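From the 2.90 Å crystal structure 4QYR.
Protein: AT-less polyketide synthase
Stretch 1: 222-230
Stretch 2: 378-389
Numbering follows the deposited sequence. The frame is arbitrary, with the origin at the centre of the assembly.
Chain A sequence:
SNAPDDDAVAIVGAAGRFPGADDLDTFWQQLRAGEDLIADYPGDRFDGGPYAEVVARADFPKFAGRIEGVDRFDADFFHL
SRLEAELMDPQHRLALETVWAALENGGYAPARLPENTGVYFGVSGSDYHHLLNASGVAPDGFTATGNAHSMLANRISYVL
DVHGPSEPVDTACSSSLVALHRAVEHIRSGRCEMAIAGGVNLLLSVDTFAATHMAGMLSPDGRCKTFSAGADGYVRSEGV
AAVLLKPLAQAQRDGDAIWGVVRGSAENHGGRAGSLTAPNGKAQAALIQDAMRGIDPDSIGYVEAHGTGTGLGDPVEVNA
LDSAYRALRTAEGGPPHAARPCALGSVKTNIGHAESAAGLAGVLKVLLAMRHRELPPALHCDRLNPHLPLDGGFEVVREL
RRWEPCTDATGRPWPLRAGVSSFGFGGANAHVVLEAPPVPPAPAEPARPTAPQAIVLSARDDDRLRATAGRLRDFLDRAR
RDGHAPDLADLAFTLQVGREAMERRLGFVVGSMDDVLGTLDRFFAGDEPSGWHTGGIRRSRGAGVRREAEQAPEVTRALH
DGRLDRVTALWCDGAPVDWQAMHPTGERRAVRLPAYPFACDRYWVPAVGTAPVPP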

# COMPACT_ATOMS: atom_id res chain seq x y z
N GLY A 222 29.19 12.38 -0.94
CA GLY A 222 28.27 11.65 -0.10
C GLY A 222 27.64 12.41 1.05
O GLY A 222 27.49 11.86 2.13
N ARG A 223 27.24 13.65 0.83
CA ARG A 223 26.55 14.37 1.88
C ARG A 223 25.26 15.00 1.36
O ARG A 223 25.20 15.44 0.21
CB ARG A 223 27.46 15.43 2.50
CG ARG A 223 28.05 15.04 3.86
CD ARG A 223 29.05 13.91 3.74
NE ARG A 223 29.60 13.52 5.03
CZ ARG A 223 30.62 12.68 5.20
NH1 ARG A 223 31.05 12.40 6.43
NH2 ARG A 223 31.20 12.10 4.16
N CYS A 224 24.23 15.01 2.20
CA CYS A 224 23.02 15.74 1.87
C CYS A 224 23.17 17.17 2.30
O CYS A 224 22.78 17.54 3.40
CB CYS A 224 21.79 15.16 2.56
SG CYS A 224 21.17 13.67 1.84
N LYS A 225 23.74 18.00 1.42
CA LYS A 225 23.97 19.38 1.79
C LYS A 225 22.71 20.18 1.52
O LYS A 225 22.71 21.08 0.69
CB LYS A 225 25.17 19.94 1.05
CG LYS A 225 26.47 19.22 1.40
CD LYS A 225 27.62 19.71 0.54
CE LYS A 225 27.43 19.29 -0.90
NZ LYS A 225 28.01 17.95 -1.18
N THR A 226 21.64 19.83 2.22
CA THR A 226 20.35 20.50 2.12
C THR A 226 20.45 21.99 2.41
O THR A 226 21.08 22.39 3.39
CB THR A 226 19.33 19.89 3.09
OG1 THR A 226 19.30 18.47 2.92
CG2 THR A 226 17.94 20.46 2.84
N PHE A 227 19.81 22.78 1.54
CA PHE A 227 19.74 24.24 1.58
C PHE A 227 21.05 24.91 1.19
O PHE A 227 21.09 26.12 0.98
CB PHE A 227 19.31 24.75 2.95
CG PHE A 227 18.06 24.13 3.46
CD1 PHE A 227 17.99 23.61 4.76
CD2 PHE A 227 16.94 24.03 2.64
CE1 PHE A 227 16.82 23.02 5.24
CE2 PHE A 227 15.76 23.44 3.12
CZ PHE A 227 15.71 22.94 4.43
N SER A 228 22.13 24.14 1.08
CA SER A 228 23.42 24.72 0.74
C SER A 228 23.44 25.25 -0.68
O SER A 228 22.57 24.93 -1.48
CB SER A 228 24.54 23.71 0.90
OG SER A 228 24.76 23.03 -0.32
N ALA A 229 24.44 26.05 -1.00
CA ALA A 229 24.59 26.59 -2.34
C ALA A 229 25.24 25.55 -3.25
O ALA A 229 25.07 25.57 -4.47
CB ALA A 229 25.43 27.86 -2.31
N GLY A 230 25.98 24.63 -2.63
CA GLY A 230 26.71 23.63 -3.37
C GLY A 230 26.04 22.28 -3.29
O GLY A 230 26.69 21.25 -3.43
N ALA A 378 21.38 22.75 11.26
CA ALA A 378 21.48 22.12 9.96
C ALA A 378 22.95 22.10 9.58
O ALA A 378 23.73 22.91 10.08
CB ALA A 378 20.64 22.86 8.92
N LEU A 379 23.33 21.19 8.70
CA LEU A 379 24.75 20.97 8.46
C LEU A 379 25.16 21.22 7.02
O LEU A 379 24.31 21.23 6.12
CB LEU A 379 25.12 19.55 8.86
CG LEU A 379 25.57 19.33 10.31
CD1 LEU A 379 24.58 19.87 11.33
CD2 LEU A 379 25.81 17.86 10.52
N HIS A 380 26.46 21.43 6.82
CA HIS A 380 27.04 21.77 5.52
C HIS A 380 26.35 22.96 4.88
O HIS A 380 26.31 23.10 3.66
CB HIS A 380 26.97 20.59 4.56
CG HIS A 380 27.28 19.27 5.20
ND1 HIS A 380 26.29 18.41 5.63
CD2 HIS A 380 28.46 18.68 5.49
CE1 HIS A 380 26.85 17.34 6.15
NE2 HIS A 380 28.16 17.47 6.08
N CYS A 381 25.82 23.84 5.71
CA CYS A 381 24.90 24.83 5.23
C CYS A 381 25.42 26.22 5.53
O CYS A 381 24.65 27.14 5.80
CB CYS A 381 23.53 24.59 5.86
SG CYS A 381 22.20 25.38 5.01
N ASP A 382 26.74 26.38 5.46
CA ASP A 382 27.35 27.66 5.78
C ASP A 382 27.02 28.72 4.74
O ASP A 382 26.78 29.87 5.07
CB ASP A 382 28.87 27.52 5.94
CG ASP A 382 29.25 26.45 6.96
OD1 ASP A 382 28.70 26.48 8.09
OD2 ASP A 382 30.10 25.59 6.65
N ARG A 383 27.00 28.31 3.48
CA ARG A 383 26.63 29.22 2.40
C ARG A 383 25.27 28.82 1.82
O ARG A 383 25.14 27.78 1.16
CB ARG A 383 27.72 29.21 1.33
CG ARG A 383 27.49 30.17 0.20
CD ARG A 383 28.09 31.51 0.52
NE ARG A 383 29.49 31.41 0.90
CZ ARG A 383 30.44 32.24 0.46
NH1 ARG A 383 30.13 33.21 -0.40
NH2 ARG A 383 31.70 32.09 0.86
N LEU A 384 24.24 29.63 2.06
CA LEU A 384 22.88 29.25 1.69
C LEU A 384 22.67 29.21 0.18
O LEU A 384 23.45 29.77 -0.59
CB LEU A 384 21.86 30.22 2.29
CG LEU A 384 21.54 30.23 3.79
CD1 LEU A 384 20.16 30.82 4.02
CD2 LEU A 384 21.62 28.84 4.41
N ASN A 385 21.59 28.54 -0.24
CA ASN A 385 21.19 28.48 -1.64
C ASN A 385 20.62 29.82 -2.13
O ASN A 385 19.80 30.45 -1.45
CB ASN A 385 20.17 27.36 -1.84
CG ASN A 385 19.94 27.01 -3.30
OD1 ASN A 385 19.70 27.87 -4.14
ND2 ASN A 385 19.96 25.71 -3.59
N PRO A 386 21.06 30.27 -3.31
CA PRO A 386 20.63 31.55 -3.90
C PRO A 386 19.19 31.60 -4.41
O PRO A 386 18.75 32.69 -4.77
CB PRO A 386 21.60 31.73 -5.07
CG PRO A 386 22.74 30.80 -4.80
CD PRO A 386 22.15 29.65 -4.08
N HIS A 387 18.49 30.47 -4.45
CA HIS A 387 17.14 30.43 -4.99
C HIS A 387 16.09 30.28 -3.89
O HIS A 387 14.89 30.20 -4.15
CB HIS A 387 16.99 29.30 -6.01
CG HIS A 387 17.79 29.49 -7.25
ND1 HIS A 387 17.35 30.25 -8.32
CD2 HIS A 387 19.02 29.04 -7.61
CE1 HIS A 387 18.26 30.25 -9.27
NE2 HIS A 387 19.29 29.52 -8.86
N LEU A 388 16.55 30.25 -2.65
CA LEU A 388 15.62 30.31 -1.54
C LEU A 388 15.02 31.71 -1.55
O LEU A 388 15.64 32.65 -2.04
CB LEU A 388 16.32 30.01 -0.22
CG LEU A 388 17.10 28.70 -0.22
CD1 LEU A 388 17.82 28.52 1.08
CD2 LEU A 388 16.16 27.54 -0.51
N PRO A 389 13.80 31.84 -1.01
CA PRO A 389 13.11 33.13 -1.04
C PRO A 389 13.84 34.18 -0.23
O PRO A 389 14.38 33.88 0.85
CB PRO A 389 11.75 32.82 -0.42
CG PRO A 389 11.60 31.34 -0.54
CD PRO A 389 12.98 30.81 -0.36

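Residues that touch across the two stretches are at least 152 positions apart in sequence. The stretches meet as irregular loops and bury 560 Å² between them, both sides summed. Their backbones come together at a single beta bridge, Ser 228 with Leu 384, whose CA atoms lie 4.7 Å apart; the approach tightens at the next pair, where Ala 229 CA is 4.0 Å from Asn 385 CA.

Two backbone hydrogen bonds hold this bridge. Ala 229 N donates to Arg 383 O at 2.9 Å, and Asn 385 N donates to Phe 227 O at 2.8 Å, the latter weak, with an angle at the hydrogen of 130°. The residues flanking Ser 228 thus bond to those flanking Leu 384. Arg 383 O also receives a CA-H...O contact from Ser 228 CA at 3.5 Å, so one carbonyl serves two neighbouring donors. The CA-to-CB bond of Leu 384 points away from the first stretch, and the residue takes part chiefly through its backbone.

Each loop also contains a turn and local hydrogen bonds. A type II turn runs from Lys 225 to Ser 228, with Phe 227 at positive phi, and Lys 225 O accepts from both Ser 228 N (3.1 Å) and Ser 228 OG (3.0 Å). On the other side, a type I turn spans Asn 385 to Leu 388; its backbone bond, Leu 388 N to Asn 385 O, is long and weak at 3.5 Å, but His 387 N also donates to Asn 385 OD1 at 2.9 Å.

The most extensively covered residue of the second stretch is His 380, whose CA-to-CB bond points toward the first. Arg 223 CB sits over one face of its ring, 4.3 Å from the centroid and 15° off the normal, a CH-pi contact in which an aliphatic C-H meets the pi cloud. Arg 223 CG approaches His 380 NE2 to 3.3 Å, while the arginine's NE and NH1 are hydrogen-bonded elsewhere in the structure. Lys 225 CG packs against His 380 CB at 3.5 Å, using the aliphatic part of a chain whose end leads away.

Three further contacts join apolar side chains. Phe 227 CB lies 3.6 Å from Cys 381 SG and 4.5 Å from Leu 388 CD1, although the end of the phenylalanine side chain leads away from the second stretch. At the more exposed end, Ala 229 CB rests 4.1 Å from Pro 386 CD. Separately, the methyl group of Ala 229 meets a backbone carbonyl, with CB 3.2 Å from Leu 384 O, fitting close against the opposing backbone.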